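Local coordinates for protein putative agmatinase (Clostridium difficile, PDB 3LHL) that probably hydrolyses agmatine to putrescine and urea as a manganese-dependent enzyme of the arginase family, at residues I77-E80 / T81-V85; D146-G149 / D150-F154. All coordinates share one frame; numbering follows the deposited sequence.

Contact 1: residues I77-E80 / T81-V85; sequences IYQE and TYKIV
Thr81 reaches back one turn of helix 70-86 to Ile77 with two donors. Its backbone N gives a nearly straight hydrogen bond to Ile77 O, 3.0 Å long, with an N-H...O angle of 172°. Its hydroxyl OG1 donates to the same Ile77 O at 2.9 Å. The hydroxyl comes from above the carbonyl plane, while the amide sits near the end of the C=O bond. With chi1 at -50°, OG1 stands anti to the carbonyl carbon and beside its own backbone N, and this puts the hydroxyl over the previous turn. The Ile77 and Thr81 side chains lie alongside each other, CG2 of Ile77 next to OG1 of Thr81. Both are buried. Thr81 packs on strands 10-15 (Phe13) and 90-95 (Pro91) of the parallel sheet and on helix 101-111 (Ala107).

The next carbonyls are satisfied in ordinary alpha-helical fashion. Tyr78 O accepts from Tyr82 N at 2.8 Å, and Gln79 O from Lys83 N. The bond from Ile84 N to Glu80 O is weak, at 3.3 Å. Tyr78 OH is hydrogen-bonded to Glu110, outside the turn.

On the outer side, water links the polar ends. The Lys83 chain is straight from CG outward and runs past Gln79 O, with CG 3.4 Å from that oxygen. Lys83 NZ donates to two waters. One also accepts from Gln79 NE2; the other lies 2.7 Å from Lys83 NZ and gives a weak bond to Glu80 OE1. Glu80 bends at chi2, and its OE2 lies 3.9 Å from Ile84 CD1.

The chemistry divides the helix into two sides. The buried hydroxyl of Thr81 is satisfied within its own helix. The charged atoms of Glu80 and Lys83 are not in contact, and any attraction probably acts through solvent.

Contact 2: residues D146-G149 / D150-F154; sequences DIVG and DNKIF
The helix-to-strand turn of a beta-alpha-beta unit brings Val148 against Lys152 and Ile153. The unit runs from strand 115-120 through helix 140-148 to strand 153-158, and both strands belong to the parallel sheet of the arginase fold. The helix ends at Val148, and Gly149 turns the chain. Gly149 has a positive phi of 78° and a psi of -168°; with no CB, it leaves room for the carbonyl oxygen of Val148.

Val148 carries the apolar side of the turn. Its CG2 touches Lys152 CB at 3.7 Å and Ile153 CG1 at 3.8 Å. Chi1 is -59°, which sets CG2 between the backbone N and the carbonyl carbon, facing the returning chain. The Ile153 side chain meets Val148 at about a right angle, bringing both CG1 and CD1 to that one methyl group. Ile153 is buried and also packs on Ile141, Ile144 and Trp145 of the same helix.

Lys152 presents its CB and CG to the turn, then bends at chi2 and chi3. Its ammonium group goes to Asp114 in a salt bridge, and it also makes a cation-pi contact with Tyr116. Asp150 OD1 accepts from Trp145 NE1 of the helix and is also hydrogen-bonded to His174.

No direct hydrogen bond crosses between 146-149 and 150-154. Two waters span the turn instead. One donates to both Val148 O and Asp150 O, so it joins the last helical carbonyl to the loop. The other ties the loop to the start of the strand: it donates to Gly149 O at 2.9 Å and accepts from Ile153 N at 2.8 Å.

How the contacts relate
Contact 1 comes first along the chain, in helix 70-86, and contact 2 follows at the end of helix 140-148 and the start of strand 153-158. Their centres are about 22 Å apart. The nearest atoms are about 9 Å apart, so the two do not touch. Both touch helix 101-111: Tyr78 and Thr81 pack on its Ala107, and Val148 packs on its Phe105. Both contacts belong to elements around the same eight-stranded parallel sheet. Buried side chains of contact 1 touch strands 10-15 and 90-95, while contact 2 leads into strand 153-158. They thus sit on different parts of the one fold that carries the manganese site.

Contact 1: residues I77-E80 / T81-V85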
ATOM      1  N   ILE A  77     -15.352  -1.390  -2.329  1.00 18.69           N
ATOM      2  CA  ILE A  77     -14.136  -0.650  -2.010  1.00 17.61           C
ATOM      3  C   ILE A  77     -14.097   0.570  -2.919  1.00 17.40           C
ATOM      4  O   ILE A  77     -13.800   1.680  -2.482  1.00 16.43           O
ATOM      5  CB  ILE A  77     -12.868  -1.492  -2.261  1.00 16.73           C
ATOM      6  CG1 ILE A  77     -12.814  -2.669  -1.283  1.00 14.93           C
ATOM      7  CG2 ILE A  77     -11.631  -0.616  -2.113  1.00 16.06           C
ATOM      8  CD1 ILE A  77     -11.742  -3.700  -1.619  1.00 13.98           C
ATOM      9  N   TYR A  78     -14.414   0.349  -4.190  1.00 18.02           N
ATOM     10  CA  TYR A  78     -14.432   1.421  -5.175  1.00 18.81           C
ATOM     11  C   TYR A  78     -15.333   2.553  -4.701  1.00 17.72           C
ATOM     12  O   TYR A  78     -14.949   3.721  -4.729  1.00 16.62           O
ATOM     13  CB  TYR A  78     -14.954   0.909  -6.516  1.00 21.20           C
ATOM     14  CG  TYR A  78     -14.950   1.970  -7.587  1.00 24.54           C
ATOM     15  CD1 TYR A  78     -13.772   2.309  -8.250  1.00 25.87           C
ATOM     16  CD2 TYR A  78     -16.117   2.659  -7.920  1.00 25.51           C
ATOM     17  CE1 TYR A  78     -13.757   3.307  -9.221  1.00 27.69           C
ATOM     18  CE2 TYR A  78     -16.110   3.661  -8.885  1.00 27.56           C
ATOM     19  CZ  TYR A  78     -14.927   3.978  -9.529  1.00 28.72           C
ATOM     20  OH  TYR A  78     -14.906   4.972 -10.480  1.00 33.34           O
ATOM     21  N   GLN A  79     -16.539   2.195  -4.275  1.00 18.38           N
ATOM     22  CA  GLN A  79     -17.504   3.178  -3.802  1.00 20.02           C
ATOM     23  C   GLN A  79     -16.972   4.043  -2.668  1.00 19.73           C
ATOM     24  O   GLN A  79     -17.044   5.269  -2.739  1.00 17.44           O
ATOM     25  CB  GLN A  79     -18.786   2.484  -3.340  1.00 21.48           C
ATOM     26  CG  GLN A  79     -19.623   1.919  -4.464  1.00 25.39           C
ATOM     27  CD  GLN A  79     -20.004   2.975  -5.479  1.00 27.31           C
ATOM     28  OE1 GLN A  79     -19.426   3.050  -6.563  1.00 26.29           O
ATOM     29  NE2 GLN A  79     -20.975   3.812  -5.125  1.00 29.57           N
ATOM     30  N   GLU A  80     -16.442   3.407  -1.626  1.00 20.12           N
ATOM     31  CA  GLU A  80     -15.917   4.136  -0.475  1.00 21.33           C
ATOM     32  C   GLU A  80     -14.803   5.087  -0.897  1.00 19.43           C
ATOM     33  O   GLU A  80     -14.797   6.254  -0.515  1.00 19.76           O
ATOM     34  CB  GLU A  80     -15.395   3.159   0.587  1.00 23.85           C
ATOM     35  CG  GLU A  80     -14.904   3.822   1.874  1.00 29.33           C
ATOM     36  CD  GLU A  80     -15.973   4.677   2.548  1.00 35.41           C
ATOM     37  OE1 GLU A  80     -17.068   4.147   2.836  1.00 36.22           O
ATOM     38  OE2 GLU A  80     -15.720   5.881   2.795  1.00 38.14           O
ATOM     39  N   THR A  81     -13.868   4.581  -1.696  1.00 19.10           N
ATOM     40  CA  THR A  81     -12.743   5.384  -2.163  1.00 17.25           C
ATOM     41  C   THR A  81     -13.236   6.570  -2.984  1.00 16.21           C
ATOM     42  O   THR A  81     -12.811   7.699  -2.757  1.00 15.06           O
ATOM     43  CB  THR A  81     -11.775   4.544  -3.037  1.00 15.68           C
ATOM     44  OG1 THR A  81     -11.442   3.332  -2.357  1.00 14.67           O
ATOM     45  CG2 THR A  81     -10.490   5.312  -3.312  1.00 13.61           C
ATOM     46  N   TYR A  82     -14.140   6.308  -3.928  1.00 17.54           N
ATOM     47  CA  TYR A  82     -14.672   7.356  -4.795  1.00 19.29           C
ATOM     48  C   TYR A  82     -15.251   8.534  -4.014  1.00 21.19           C
ATOM     49  O   TYR A  82     -14.960   9.693  -4.314  1.00 21.83           O
ATOM     50  CB  TYR A  82     -15.754   6.804  -5.734  1.00 19.75           C
ATOM     51  CG  TYR A  82     -16.425   7.906  -6.521  1.00 22.43           C
ATOM     52  CD1 TYR A  82     -15.711   8.641  -7.472  1.00 24.34           C
ATOM     53  CD2 TYR A  82     -17.735   8.292  -6.242  1.00 23.30           C
ATOM     54  CE1 TYR A  82     -16.280   9.737  -8.112  1.00 25.56           C
ATOM     55  CE2 TYR A  82     -18.316   9.390  -6.878  1.00 24.29           C
ATOM     56  CZ  TYR A  82     -17.581  10.108  -7.808  1.00 25.61           C
ATOM     57  OH  TYR A  82     -18.130  11.214  -8.417  1.00 28.35           O
ATOM     58  N   LYS A  83     -16.076   8.245  -3.017  1.00 19.71           N
ATOM     59  CA  LYS A  83     -16.657   9.314  -2.230  1.00 21.49           C
ATOM     60  C   LYS A  83     -15.565  10.161  -1.571  1.00 20.70           C
ATOM     61  O   LYS A  83     -15.671  11.390  -1.521  1.00 20.91           O
ATOM     62  CB  LYS A  83     -17.605   8.731  -1.184  1.00 22.22           C
ATOM     63  CG  LYS A  83     -18.797   8.024  -1.803  1.00 24.11           C
ATOM     64  CD  LYS A  83     -19.550   7.188  -0.786  1.00 28.84           C
ATOM     65  CE  LYS A  83     -20.615   6.345  -1.470  1.00 31.91           C
ATOM     66  NZ  LYS A  83     -21.255   5.378  -0.530  1.00 35.51           N
ATOM     67  N   ILE A  84     -14.512   9.513  -1.081  1.00 19.18           N
ATOM     68  CA  ILE A  84     -13.419  10.243  -0.443  1.00 17.66           C
ATOM     69  C   ILE A  84     -12.715  11.122  -1.476  1.00 18.01           C
ATOM     70  O   ILE A  84     -12.461  12.303  -1.235  1.00 16.45           O
ATOM     71  CB  ILE A  84     -12.395   9.276   0.196  1.00 18.90           C
ATOM     72  CG1 ILE A  84     -13.071   8.478   1.320  1.00 16.13           C
ATOM     73  CG2 ILE A  84     -11.197  10.062   0.739  1.00 15.47           C
ATOM     74  CD1 ILE A  84     -12.237   7.348   1.867  1.00 14.57           C
ATOM     75  N   VAL A  85     -12.414  10.545  -2.633  1.00 16.85           N
ATOM     76  CA  VAL A  85     -11.753  11.292  -3.693  1.00 17.25           C
ATOM     77  C   VAL A  85     -12.650  12.436  -4.158  1.00 18.10           C
ATOM     78  O   VAL A  85     -12.185  13.558  -4.378  1.00 17.07           O
ATOM     79  CB  VAL A  85     -11.448  10.385  -4.907  1.00 19.05           C
ATOM     80  CG1 VAL A  85     -10.926  11.228  -6.073  1.00 16.16           C
ATOM     81  CG2 VAL A  85     -10.437   9.306  -4.512  1.00 16.63           C
TER
HETATM   82  O   HOH W   1     -22.125   3.106  -2.555  1.00 31.28           O
HETATM   83  O   HOH W   2     -19.269   3.813   0.367  1.00 31.54           O

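Contact 2: residues D146-G149 / D150-F154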
ATOM      1  N   ASP A 146      -2.675  -2.283 -17.078  1.00 18.88           N
ATOM      2  CA  ASP A 146      -3.656  -2.276 -18.156  1.00 19.41           C
ATOM      3  C   ASP A 146      -4.379  -0.932 -18.178  1.00 20.12           C
ATOM      4  O   ASP A 146      -4.947  -0.542 -19.196  1.00 20.34           O
ATOM      5  CB  ASP A 146      -4.695  -3.391 -17.981  1.00 18.11           C
ATOM      6  CG  ASP A 146      -4.160  -4.754 -18.355  1.00 19.61           C
ATOM      7  OD1 ASP A 146      -3.255  -4.829 -19.209  1.00 20.71           O
ATOM      8  OD2 ASP A 146      -4.658  -5.758 -17.806  1.00 22.24           O
ATOM      9  N   ILE A 147      -4.356  -0.228 -17.054  1.00 18.78           N
ATOM     10  CA  ILE A 147      -5.023   1.063 -16.971  1.00 20.95           C
ATOM     11  C   ILE A 147      -4.128   2.256 -17.312  1.00 21.56           C
ATOM     12  O   ILE A 147      -4.551   3.157 -18.032  1.00 24.30           O
ATOM     13  CB  ILE A 147      -5.622   1.290 -15.563  1.00 19.12           C
ATOM     14  CG1 ILE A 147      -6.659   0.208 -15.257  1.00 19.39           C
ATOM     15  CG2 ILE A 147      -6.264   2.666 -15.483  1.00 17.78           C
ATOM     16  CD1 ILE A 147      -7.226   0.287 -13.851  1.00 20.05           C
ATOM     17  N   VAL A 148      -2.895   2.260 -16.810  1.00 21.61           N
ATOM     18  CA  VAL A 148      -1.984   3.380 -17.044  1.00 19.61           C
ATOM     19  C   VAL A 148      -0.936   3.188 -18.130  1.00 20.38           C
ATOM     20  O   VAL A 148      -0.436   4.166 -18.688  1.00 20.75           O
ATOM     21  CB  VAL A 148      -1.243   3.772 -15.744  1.00 20.02           C
ATOM     22  CG1 VAL A 148      -2.253   4.154 -14.664  1.00 18.60           C
ATOM     23  CG2 VAL A 148      -0.357   2.618 -15.276  1.00 15.15           C
ATOM     24  N   GLY A 149      -0.583   1.941 -18.422  1.00 20.36           N
ATOM     25  CA  GLY A 149       0.416   1.701 -19.448  1.00 19.56           C
ATOM     26  C   GLY A 149       1.833   1.940 -18.958  1.00 20.89           C
ATOM     27  O   GLY A 149       2.064   2.110 -17.757  1.00 20.58           O
ATOM     28  N   ASP A 150       2.780   1.974 -19.893  1.00 20.94           N
ATOM     29  CA  ASP A 150       4.192   2.158 -19.568  1.00 20.22           C
ATOM     30  C   ASP A 150       4.584   3.516 -18.992  1.00 20.66           C
ATOM     31  O   ASP A 150       3.868   4.510 -19.135  1.00 20.93           O
ATOM     32  CB  ASP A 150       5.057   1.899 -20.804  1.00 21.35           C
ATOM     33  CG  ASP A 150       4.769   0.556 -21.460  1.00 24.35           C
ATOM     34  OD1 ASP A 150       4.401  -0.408 -20.753  1.00 22.38           O
ATOM     35  OD2 ASP A 150       4.931   0.465 -22.694  1.00 25.84           O
ATOM     36  N   ASN A 151       5.743   3.534 -18.339  1.00 19.87           N
ATOM     37  CA  ASN A 151       6.311   4.743 -17.754  1.00 19.69           C
ATOM     38  C   ASN A 151       5.455   5.410 -16.690  1.00 19.31           C
ATOM     39  O   ASN A 151       5.502   6.625 -16.527  1.00 20.89           O
ATOM     40  CB  ASN A 151       6.619   5.739 -18.877  1.00 21.28           C
ATOM     41  CG  ASN A 151       7.536   5.147 -19.936  1.00 23.52           C
ATOM     42  OD1 ASN A 151       7.287   5.275 -21.132  1.00 24.11           O
ATOM     43  ND2 ASN A 151       8.600   4.488 -19.495  1.00 22.58           N
ATOM     44  N   LYS A 152       4.672   4.622 -15.965  1.00 19.99           N
ATOM     45  CA  LYS A 152       3.823   5.175 -14.913  1.00 20.43           C
ATOM     46  C   LYS A 152       4.006   4.409 -13.606  1.00 19.10           C
ATOM     47  O   LYS A 152       3.777   4.948 -12.522  1.00 17.52           O
ATOM     48  CB  LYS A 152       2.348   5.101 -15.321  1.00 22.78           C
ATOM     49  CG  LYS A 152       2.043   5.610 -16.720  1.00 27.83           C
ATOM     50  CD  LYS A 152       2.394   7.078 -16.887  1.00 31.77           C
ATOM     51  CE  LYS A 152       1.570   7.959 -15.975  1.00 31.80           C
ATOM     52  NZ  LYS A 152       1.764   9.396 -16.315  1.00 36.13           N
ATOM     53  N   ILE A 153       4.418   3.150 -13.718  1.00 18.21           N
ATOM     54  CA  ILE A 153       4.591   2.294 -12.553  1.00 17.28           C
ATOM     55  C   ILE A 153       6.049   2.113 -12.160  1.00 18.39           C
ATOM     56  O   ILE A 153       6.899   1.815 -13.002  1.00 18.26           O
ATOM     57  CB  ILE A 153       3.947   0.921 -12.816  1.00 18.23           C
ATOM     58  CG1 ILE A 153       2.490   1.132 -13.250  1.00 17.16           C
ATOM     59  CG2 ILE A 153       4.030   0.044 -11.572  1.00 14.14           C
ATOM     60  CD1 ILE A 153       1.781  -0.127 -13.692  1.00 15.66           C
ATOM     61  N   PHE A 154       6.323   2.304 -10.870  1.00 17.71           N
ATOM     62  CA  PHE A 154       7.668   2.178 -10.312  1.00 18.42           C
ATOM     63  C   PHE A 154       7.624   1.198  -9.150  1.00 17.73           C
ATOM     64  O   PHE A 154       6.933   1.428  -8.162  1.00 19.55           O
ATOM     65  CB  PHE A 154       8.159   3.546  -9.841  1.00 18.72           C
ATOM     66  CG  PHE A 154       8.251   4.551 -10.943  1.00 19.90           C
ATOM     67  CD1 PHE A 154       9.468   4.812 -11.564  1.00 19.54           C
ATOM     68  CD2 PHE A 154       7.104   5.188 -11.412  1.00 21.11           C
ATOM     69  CE1 PHE A 154       9.543   5.690 -12.641  1.00 20.32           C
ATOM     70  CE2 PHE A 154       7.167   6.070 -12.491  1.00 21.13           C
ATOM     71  CZ  PHE A 154       8.391   6.319 -13.106  1.00 21.76           C
TER
HETATM   72  O   HOH W   3       1.336   5.197 -20.294  1.00 24.50           O
HETATM   73  O   HOH W   4       4.315   1.656 -16.068  1.00 11.00           O